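Local coordinates for EAL/GGDEF domain protein (Methylococcus capsulatus, PDB 3ICL) that is of unknown function but belongs to the GGDEF domain family, grouped by fold with the nucleotide cyclase clan, at residues Asp2-Arg16 / Thr73-Leu85. The protein carries 1 engineered substitution. Numbering follows the deposited sequence.
Engineered in segment 73-85: Lys81 (natural residue Glu). With SO4 (sulfate ion), chain C.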
ATOM      1  N   ASP A   2     -13.438  -3.010   6.753  1.00 53.94           N
ATOM      2  CA  ASP A   2     -12.690  -4.247   6.942  1.00 51.65           C
ATOM      3  C   ASP A   2     -12.511  -4.474   8.445  1.00 59.81           C
ATOM      4  O   ASP A   2     -11.746  -3.772   9.104  1.00 62.61           O
ATOM      5  CB  ASP A   2     -11.330  -4.158   6.233  1.00 32.20           C
ATOM      6  CG  ASP A   2     -10.479  -5.393   6.442  1.00 29.95           C
ATOM      7  OD1 ASP A   2     -11.034  -6.508   6.461  1.00 36.78           O
ATOM      8  OD2 ASP A   2      -9.247  -5.254   6.571  1.00 38.33           O
ATOM      9  N   THR A   3     -13.240  -5.452   8.973  1.00 56.88           N
ATOM     10  CA  THR A   3     -13.207  -5.790  10.395  1.00 54.63           C
ATOM     11  C   THR A   3     -11.803  -6.017  10.947  1.00 48.32           C
ATOM     12  O   THR A   3     -11.479  -5.575  12.050  1.00 45.26           O
ATOM     13  CB  THR A   3     -14.034  -7.061  10.671  1.00 59.81           C
ATOM     14  OG1 THR A   3     -15.338  -6.917  10.096  1.00 58.48           O
ATOM     15  CG2 THR A   3     -14.170  -7.294  12.169  1.00 62.43           C
ATOM     16  N   VAL A   4     -10.973  -6.712  10.178  1.00 37.90           N
ATOM     17  CA  VAL A   4      -9.610  -7.010  10.602  1.00 31.51           C
ATOM     18  C   VAL A   4      -8.732  -5.772  10.778  1.00 27.94           C
ATOM     19  O   VAL A   4      -7.983  -5.676  11.749  1.00 31.45           O
ATOM     20  CB  VAL A   4      -8.920  -7.976   9.604  1.00 29.45           C
ATOM     21  CG1 VAL A   4      -7.477  -8.243  10.034  1.00 26.61           C
ATOM     22  CG2 VAL A   4      -9.698  -9.285   9.534  1.00 33.00           C
ATOM     23  N   THR A   5      -8.837  -4.819   9.855  1.00 25.54           N
ATOM     24  CA  THR A   5      -8.007  -3.615   9.909  1.00 22.86           C
ATOM     25  C   THR A   5      -8.734  -2.321  10.241  1.00 28.15           C
ATOM     26  O   THR A   5      -8.112  -1.354  10.685  1.00 33.32           O
ATOM     27  CB  THR A   5      -7.292  -3.386   8.569  1.00 24.19           C
ATOM     28  OG1 THR A   5      -8.270  -3.136   7.555  1.00 28.40           O
ATOM     29  CG2 THR A   5      -6.469  -4.606   8.184  1.00 24.87           C
ATOM     30  N   GLY A   6     -10.042  -2.293  10.018  1.00 28.32           N
ATOM     31  CA  GLY A   6     -10.795  -1.083  10.281  1.00 31.72           C
ATOM     32  C   GLY A   6     -10.674  -0.129   9.105  1.00 30.03           C
ATOM     33  O   GLY A   6     -11.122   1.016   9.173  1.00 31.52           O
ATOM     34  N   LEU A   7     -10.058  -0.603   8.023  1.00 21.02           N
ATOM     35  CA  LEU A   7      -9.877   0.199   6.810  1.00 23.72           C
ATOM     36  C   LEU A   7     -11.145   0.197   5.966  1.00 23.83           C
ATOM     37  O   LEU A   7     -12.020  -0.637   6.160  1.00 26.94           O
ATOM     38  CB  LEU A   7      -8.733  -0.365   5.956  1.00 16.95           C
ATOM     39  CG  LEU A   7      -7.298  -0.292   6.483  1.00 21.80           C
ATOM     40  CD1 LEU A   7      -6.357  -0.952   5.481  1.00 19.45           C
ATOM     41  CD2 LEU A   7      -6.908   1.159   6.717  1.00 21.04           C
ATOM     42  N   PRO A   8     -11.252   1.133   5.009  1.00 28.33           N
ATOM     43  CA  PRO A   8     -12.421   1.226   4.127  1.00 28.82           C
ATOM     44  C   PRO A   8     -12.558  -0.039   3.275  1.00 28.17           C
ATOM     45  O   PRO A   8     -11.566  -0.727   3.004  1.00 24.68           O
ATOM     46  CB  PRO A   8     -12.106   2.450   3.273  1.00 32.66           C
ATOM     47  CG  PRO A   8     -11.306   3.310   4.202  1.00 32.75           C
ATOM     48  CD  PRO A   8     -10.382   2.313   4.850  1.00 32.41           C
ATOM     49  N   ASN A   9     -13.785  -0.343   2.858  1.00 23.09           N
ATOM     50  CA  ASN A   9     -14.046  -1.515   2.022  1.00 29.83           C
ATOM     51  C   ASN A   9     -13.419  -1.326   0.650  1.00 25.31           C
ATOM     52  O   ASN A   9     -13.010  -0.224   0.281  1.00 25.39           O
ATOM     53  CB  ASN A   9     -15.552  -1.738   1.820  1.00 42.94           C
ATOM     54  CG  ASN A   9     -16.285  -2.028   3.111  1.00 54.98           C
ATOM     55  OD1 ASN A   9     -15.825  -2.814   3.939  1.00 61.92           O
ATOM     56  ND2 ASN A   9     -17.450  -1.407   3.280  1.00 52.45           N
ATOM     57  N   ARG A  10     -13.364  -2.419  -0.102  1.00 29.30           N
ATOM     58  CA  ARG A  10     -12.820  -2.424  -1.451  1.00 27.54           C
ATOM     59  C   ARG A  10     -13.690  -1.513  -2.326  1.00 24.15           C
ATOM     60  O   ARG A  10     -13.195  -0.826  -3.213  1.00 25.89           O
ATOM     61  CB  ARG A  10     -12.825  -3.865  -1.984  1.00 29.63           C
ATOM     62  CG  ARG A  10     -12.383  -4.052  -3.425  1.00 33.19           C
ATOM     63  CD  ARG A  10     -11.060  -3.364  -3.712  1.00 32.84           C
ATOM     64  NE  ARG A  10     -10.065  -3.597  -2.671  1.00 26.11           N
ATOM     65  CZ  ARG A  10      -8.919  -2.930  -2.592  1.00 18.37           C
ATOM     66  NH1 ARG A  10      -8.627  -2.001  -3.494  1.00 16.85           N
ATOM     67  NH2 ARG A  10      -8.075  -3.169  -1.602  1.00 16.83           N
ATOM     68  N   GLN A  11     -14.991  -1.506  -2.051  1.00 20.02           N
ATOM     69  CA  GLN A  11     -15.938  -0.686  -2.808  1.00 17.92           C
ATOM     70  C   GLN A  11     -15.697   0.799  -2.575  1.00 21.40           C
ATOM     71  O   GLN A  11     -15.718   1.597  -3.515  1.00 23.62           O
ATOM     72  CB  GLN A  11     -17.374  -1.029  -2.403  1.00 28.11           C
ATOM     73  CG  GLN A  11     -18.442  -0.199  -3.103  1.00 31.82           C
ATOM     74  CD  GLN A  11     -18.493  -0.452  -4.594  1.00 33.82           C
ATOM     75  OE1 GLN A  11     -18.729  -1.577  -5.038  1.00 36.07           O
ATOM     76  NE2 GLN A  11     -18.274   0.597  -5.377  1.00 32.74           N
ATOM     77  N   LEU A  12     -15.488   1.171  -1.316  1.00 20.77           N
ATOM     78  CA  LEU A  12     -15.249   2.565  -0.978  1.00 20.84           C
ATOM     79  C   LEU A  12     -13.915   3.014  -1.566  1.00 21.36           C
ATOM     80  O   LEU A  12     -13.799   4.125  -2.084  1.00 21.71           O
ATOM     81  CB  LEU A  12     -15.245   2.759   0.541  1.00 19.19           C
ATOM     82  CG  LEU A  12     -15.032   4.199   1.019  1.00 32.65           C
ATOM     83  CD1 LEU A  12     -16.040   5.133   0.350  1.00 35.07           C
ATOM     84  CD2 LEU A  12     -15.165   4.251   2.533  1.00 38.71           C
ATOM     85  N   PHE A  13     -12.906   2.155  -1.489  1.00 24.95           N
ATOM     86  CA  PHE A  13     -11.606   2.507  -2.053  1.00 28.39           C
ATOM     87  C   PHE A  13     -11.807   2.776  -3.542  1.00 28.57           C
ATOM     88  O   PHE A  13     -11.313   3.758  -4.091  1.00 27.92           O
ATOM     89  CB  PHE A  13     -10.601   1.370  -1.863  1.00 20.63           C
ATOM     90  CG  PHE A  13      -9.264   1.637  -2.506  1.00 17.04           C
ATOM     91  CD1 PHE A  13      -9.062   1.374  -3.859  1.00 14.54           C
ATOM     92  CD2 PHE A  13      -8.225   2.196  -1.768  1.00 22.43           C
ATOM     93  CE1 PHE A  13      -7.842   1.670  -4.471  1.00 17.63           C
ATOM     94  CE2 PHE A  13      -7.001   2.497  -2.368  1.00 22.57           C
ATOM     95  CZ  PHE A  13      -6.810   2.232  -3.725  1.00 17.76           C
ATOM     96  N   CYS A  14     -12.552   1.881  -4.179  1.00 26.84           N
ATOM     97  CA  CYS A  14     -12.862   1.983  -5.597  1.00 21.73           C
ATOM     98  C   CYS A  14     -13.518   3.328  -5.908  1.00 21.44           C
ATOM     99  O   CYS A  14     -13.155   4.000  -6.872  1.00 22.43           O
ATOM    100  CB  CYS A  14     -13.795   0.836  -5.987  1.00 21.76           C
ATOM    101  SG  CYS A  14     -14.563   0.980  -7.614  1.00 33.09           S
ATOM    102  N   ASP A  15     -14.493   3.712  -5.091  1.00 15.23           N
ATOM    103  CA  ASP A  15     -15.194   4.976  -5.288  1.00 21.45           C
ATOM    104  C   ASP A  15     -14.238   6.155  -5.108  1.00 22.35           C
ATOM    105  O   ASP A  15     -14.279   7.126  -5.869  1.00 18.40           O
ATOM    106  CB  ASP A  15     -16.352   5.102  -4.293  1.00 20.40           C
ATOM    107  CG  ASP A  15     -17.490   4.134  -4.582  1.00 29.41           C
ATOM    108  OD1 ASP A  15     -17.417   3.376  -5.581  1.00 20.99           O
ATOM    109  OD2 ASP A  15     -18.469   4.141  -3.800  1.00 29.69           O
ATOM    110  N   ARG A  16     -13.384   6.064  -4.094  1.00 22.75           N
ATOM    111  CA  ARG A  16     -12.408   7.111  -3.804  1.00 22.78           C
ATOM    112  C   ARG A  16     -11.452   7.288  -4.980  1.00 23.63           C
ATOM    113  O   ARG A  16     -11.148   8.410  -5.387  1.00 22.81           O
ATOM    114  CB  ARG A  16     -11.604   6.744  -2.552  1.00 23.31           C
ATOM    115  CG  ARG A  16     -12.408   6.706  -1.261  1.00 27.77           C
ATOM    116  CD  ARG A  16     -12.739   8.102  -0.762  1.00 34.41           C
ATOM    117  NE  ARG A  16     -13.385   8.077   0.550  1.00 42.40           N
ATOM    118  CZ  ARG A  16     -12.813   7.631   1.667  1.00 43.90           C
ATOM    119  NH1 ARG A  16     -11.571   7.164   1.647  1.00 37.55           N
ATOM    120  NH2 ARG A  16     -13.481   7.660   2.813  1.00 44.10           N
ATOM    121  N   THR A  73      -6.457   7.316   0.809  1.00 24.68           N
ATOM    122  CA  THR A  73      -7.226   6.148   1.224  1.00 21.44           C
ATOM    123  C   THR A  73      -6.384   4.880   1.174  1.00 19.57           C
ATOM    124  O   THR A  73      -5.582   4.689   0.258  1.00 12.87           O
ATOM    125  CB  THR A  73      -8.467   5.954   0.326  1.00 31.38           C
ATOM    126  OG1 THR A  73      -9.266   7.139   0.359  1.00 32.64           O
ATOM    127  CG2 THR A  73      -9.312   4.783   0.816  1.00 33.62           C
ATOM    128  N   VAL A  74      -6.568   4.021   2.172  1.00 20.25           N
ATOM    129  CA  VAL A  74      -5.848   2.757   2.263  1.00 18.67           C
ATOM    130  C   VAL A  74      -6.877   1.644   2.436  1.00 20.35           C
ATOM    131  O   VAL A  74      -7.835   1.798   3.189  1.00 27.25           O
ATOM    132  CB  VAL A  74      -4.891   2.747   3.481  1.00 17.01           C
ATOM    133  CG1 VAL A  74      -4.135   1.440   3.540  1.00 22.05           C
ATOM    134  CG2 VAL A  74      -3.932   3.924   3.403  1.00 13.99           C
ATOM    135  N   ALA A  75      -6.690   0.533   1.734  1.00 15.92           N
ATOM    136  CA  ALA A  75      -7.617  -0.594   1.832  1.00 16.38           C
ATOM    137  C   ALA A  75      -6.872  -1.910   1.624  1.00 17.20           C
ATOM    138  O   ALA A  75      -5.946  -1.988   0.824  1.00 18.31           O
ATOM    139  CB  ALA A  75      -8.731  -0.448   0.804  1.00 16.40           C
ATOM    140  N   ARG A  76      -7.294  -2.946   2.342  1.00 14.05           N
ATOM    141  CA  ARG A  76      -6.658  -4.255   2.265  1.00 15.22           C
ATOM    142  C   ARG A  76      -7.183  -5.078   1.092  1.00 18.50           C
ATOM    143  O   ARG A  76      -8.325  -4.907   0.665  1.00 18.56           O
ATOM    144  CB  ARG A  76      -6.898  -5.012   3.580  1.00 13.76           C
ATOM    145  CG  ARG A  76      -6.130  -6.323   3.727  1.00 21.93           C
ATOM    146  CD  ARG A  76      -6.155  -6.801   5.178  1.00 23.80           C
ATOM    147  NE  ARG A  76      -7.498  -7.162   5.626  1.00 23.90           N
ATOM    148  CZ  ARG A  76      -7.951  -8.411   5.696  1.00 26.91           C
ATOM    149  NH1 ARG A  76      -7.168  -9.424   5.351  1.00 25.98           N
ATOM    150  NH2 ARG A  76      -9.189  -8.648   6.108  1.00 30.70           N
ATOM    151  N   ILE A  77      -6.344  -5.962   0.565  1.00 18.02           N
ATOM    152  CA  ILE A  77      -6.764  -6.825  -0.528  1.00 20.44           C
ATOM    153  C   ILE A  77      -5.901  -8.077  -0.592  1.00 18.05           C
ATOM    154  O   ILE A  77      -4.739  -8.065  -0.188  1.00 17.66           O
ATOM    155  CB  ILE A  77      -6.729  -6.082  -1.897  1.00 16.23           C
ATOM    156  CG1 ILE A  77      -7.451  -6.921  -2.960  1.00 15.11           C
ATOM    157  CG2 ILE A  77      -5.290  -5.811  -2.326  1.00 10.52           C
ATOM    158  CD1 ILE A  77      -7.586  -6.225  -4.300  1.00 26.32           C
ATOM    159  N   GLY A  78      -6.483  -9.166  -1.084  1.00 15.95           N
ATOM    160  CA  GLY A  78      -5.739 -10.406  -1.200  1.00 16.18           C
ATOM    161  C   GLY A  78      -5.170 -10.866   0.129  1.00 21.83           C
ATOM    162  O   GLY A  78      -4.101 -11.475   0.178  1.00 20.05           O
ATOM    163  N   GLY A  79      -5.876 -10.564   1.212  1.00 22.91           N
ATOM    164  CA  GLY A  79      -5.423 -10.978   2.527  1.00 22.53           C
ATOM    165  C   GLY A  79      -4.299 -10.159   3.138  1.00 24.24           C
ATOM    166  O   GLY A  79      -4.493  -9.516   4.175  1.00 22.52           O
ATOM    167  N   ASP A  80      -3.128 -10.166   2.504  1.00 20.66           N
ATOM    168  CA  ASP A  80      -1.990  -9.436   3.045  1.00 18.68           C
ATOM    169  C   ASP A  80      -1.389  -8.327   2.177  1.00 19.66           C
ATOM    170  O   ASP A  80      -0.212  -8.006   2.313  1.00 21.86           O
ATOM    171  CB  ASP A  80      -0.892 -10.427   3.453  1.00 18.54           C
ATOM    172  CG  ASP A  80      -0.371 -11.238   2.287  1.00 22.48           C
ATOM    173  OD1 ASP A  80      -0.884 -11.072   1.160  1.00 22.45           O
ATOM    174  OD2 ASP A  80       0.555 -12.049   2.498  1.00 26.03           O
ATOM    175  N   LYS A  81      -2.193  -7.745   1.291  1.00 12.93           N
ATOM    176  CA  LYS A  81      -1.731  -6.642   0.454  1.00 15.00           C
ATOM    177  C   LYS A  81      -2.590  -5.426   0.785  1.00 16.65           C
ATOM    178  O   LYS A  81      -3.675  -5.556   1.350  1.00 18.01           O
ATOM    179  CB  LYS A  81      -1.864  -6.968  -1.033  1.00 14.73           C
ATOM    180  CG  LYS A  81      -0.626  -7.578  -1.676  1.00 16.18           C
ATOM    181  CD  LYS A  81      -0.419  -9.029  -1.277  1.00 22.47           C
ATOM    182  CE  LYS A  81      -1.498  -9.922  -1.865  1.00 26.02           C
ATOM    183  NZ  LYS A  81      -1.274 -11.343  -1.501  1.00 24.42           N
ATOM    184  N   PHE A  82      -2.092  -4.246   0.446  1.00 15.81           N
ATOM    185  CA  PHE A  82      -2.816  -3.006   0.699  1.00 18.15           C
ATOM    186  C   PHE A  82      -2.733  -2.105  -0.531  1.00 17.79           C
ATOM    187  O   PHE A  82      -1.665  -1.962  -1.132  1.00 16.13           O
ATOM    188  CB  PHE A  82      -2.205  -2.268   1.898  1.00 13.43           C
ATOM    189  CG  PHE A  82      -2.366  -2.986   3.209  1.00 16.64           C
ATOM    190  CD1 PHE A  82      -3.507  -2.804   3.983  1.00 19.04           C
ATOM    191  CD2 PHE A  82      -1.376  -3.848   3.671  1.00 19.11           C
ATOM    192  CE1 PHE A  82      -3.660  -3.471   5.198  1.00 16.90           C
ATOM    193  CE2 PHE A  82      -1.522  -4.518   4.887  1.00 22.00           C
ATOM    194  CZ  PHE A  82      -2.666  -4.329   5.647  1.00 18.97           C
ATOM    195  N   THR A  83      -3.861  -1.522  -0.920  1.00 13.06           N
ATOM    196  CA  THR A  83      -3.868  -0.601  -2.050  1.00 17.81           C
ATOM    197  C   THR A  83      -3.924   0.783  -1.432  1.00 17.77           C
ATOM    198  O   THR A  83      -4.813   1.091  -0.639  1.00 17.07           O
ATOM    199  CB  THR A  83      -5.079  -0.792  -2.973  1.00 17.35           C
ATOM    200  OG1 THR A  83      -6.275  -0.813  -2.192  1.00 19.95           O
ATOM    201  CG2 THR A  83      -4.937  -2.094  -3.771  1.00 15.96           C
ATOM    202  N   ILE A  84      -2.957   1.607  -1.797  1.00 15.06           N
ATOM    203  CA  ILE A  84      -2.843   2.948  -1.256  1.00 15.42           C
ATOM    204  C   ILE A  84      -3.061   4.012  -2.326  1.00 17.50           C
ATOM    205  O   ILE A  84      -2.332   4.080  -3.312  1.00 14.74           O
ATOM    206  CB  ILE A  84      -1.447   3.102  -0.619  1.00 12.74           C
ATOM    207  CG1 ILE A  84      -1.317   2.078   0.512  1.00 11.88           C
ATOM    208  CG2 ILE A  84      -1.225   4.528  -0.148  1.00 18.71           C
ATOM    209  CD1 ILE A  84       0.106   1.664   0.818  1.00 27.34           C
ATOM    210  N   LEU A  85      -4.074   4.841  -2.119  1.00 10.61           N
ATOM    211  CA  LEU A  85      -4.400   5.910  -3.050  1.00 14.19           C
ATOM    212  C   LEU A  85      -3.885   7.255  -2.563  1.00 15.43           C
ATOM    213  O   LEU A  85      -4.242   7.706  -1.477  1.00 15.85           O
ATOM    214  CB  LEU A  85      -5.921   5.992  -3.239  1.00 18.40           C
ATOM    215  CG  LEU A  85      -6.520   7.276  -3.825  1.00 21.35           C
ATOM    216  CD1 LEU A  85      -5.931   7.578  -5.203  1.00 22.60           C
ATOM    217  CD2 LEU A  85      -8.034   7.113  -3.912  1.00 24.83           C
TER
HETATM  218  S   SO4 C 171       1.555 -13.073  -2.584  1.00 50.39           S
HETATM  219  O1  SO4 C 171       0.547 -12.300  -3.332  1.00 50.39           O
HETATM  220  O2  SO4 C 171       0.901 -13.757  -1.450  1.00 60.32           O
HETATM  221  O3  SO4 C 171       2.170 -14.074  -3.479  1.00 47.78           O
HETATM  222  O4  SO4 C 171       2.598 -12.163  -2.066  1.00 43.81           O
HETATM  223  O   HOH W   1     -10.497  -6.001  -0.720  1.00 25.49           O
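Asp2 and Arg76 meet through a side-on, two-pronged salt bridge: NE of Arg76 donates to OD2 of Asp2 at 2.8 Å, and NH2 of Arg76 to OD1 of Asp2, also at 2.8 Å. Both oxygens are met on their syn sides, with carboxylate and guanidinium planes 27° apart. OD2 also accepts from Thr5 OG1, which arrives from the opposite face of the carboxylate. Arg76 NH1, meanwhile, bonds Gly79 O in the hairpin turn, so one flat cation ties the N-terminal loop to the tip of hairpin 73-85, while Val4 lies over its face.

Arg10 folds back from the start of helix 10-23 through bends at chi2 (50°) and chi3 (45°). Its NH1 and NH2 grip Thr83 OG1 end-on, at 2.9 and 3.0 Å, and NH2 also donates to Arg76 O. Ala75 CB, small enough to admit Phe13 too, and Ile77 CD1 sandwich the guanidinium; a water joins NE to Arg76 O.

One turn on, the flat Phe13 ring takes Thr83 OG1 over its centre, with CB in CH-pi contact 4.0 Å from the centroid; threonine thus serves cation and ring. Leu7's branched end reaches Val74 and the edge of Phe82, and Arg16 NH1 bonds Thr73 OG1.

Leu7 and Phe13 therefore pack across both hairpin strands, 73-77 being an edge strand of the chain's central sheet, and the arginines' directional bonds probably fix the alignment.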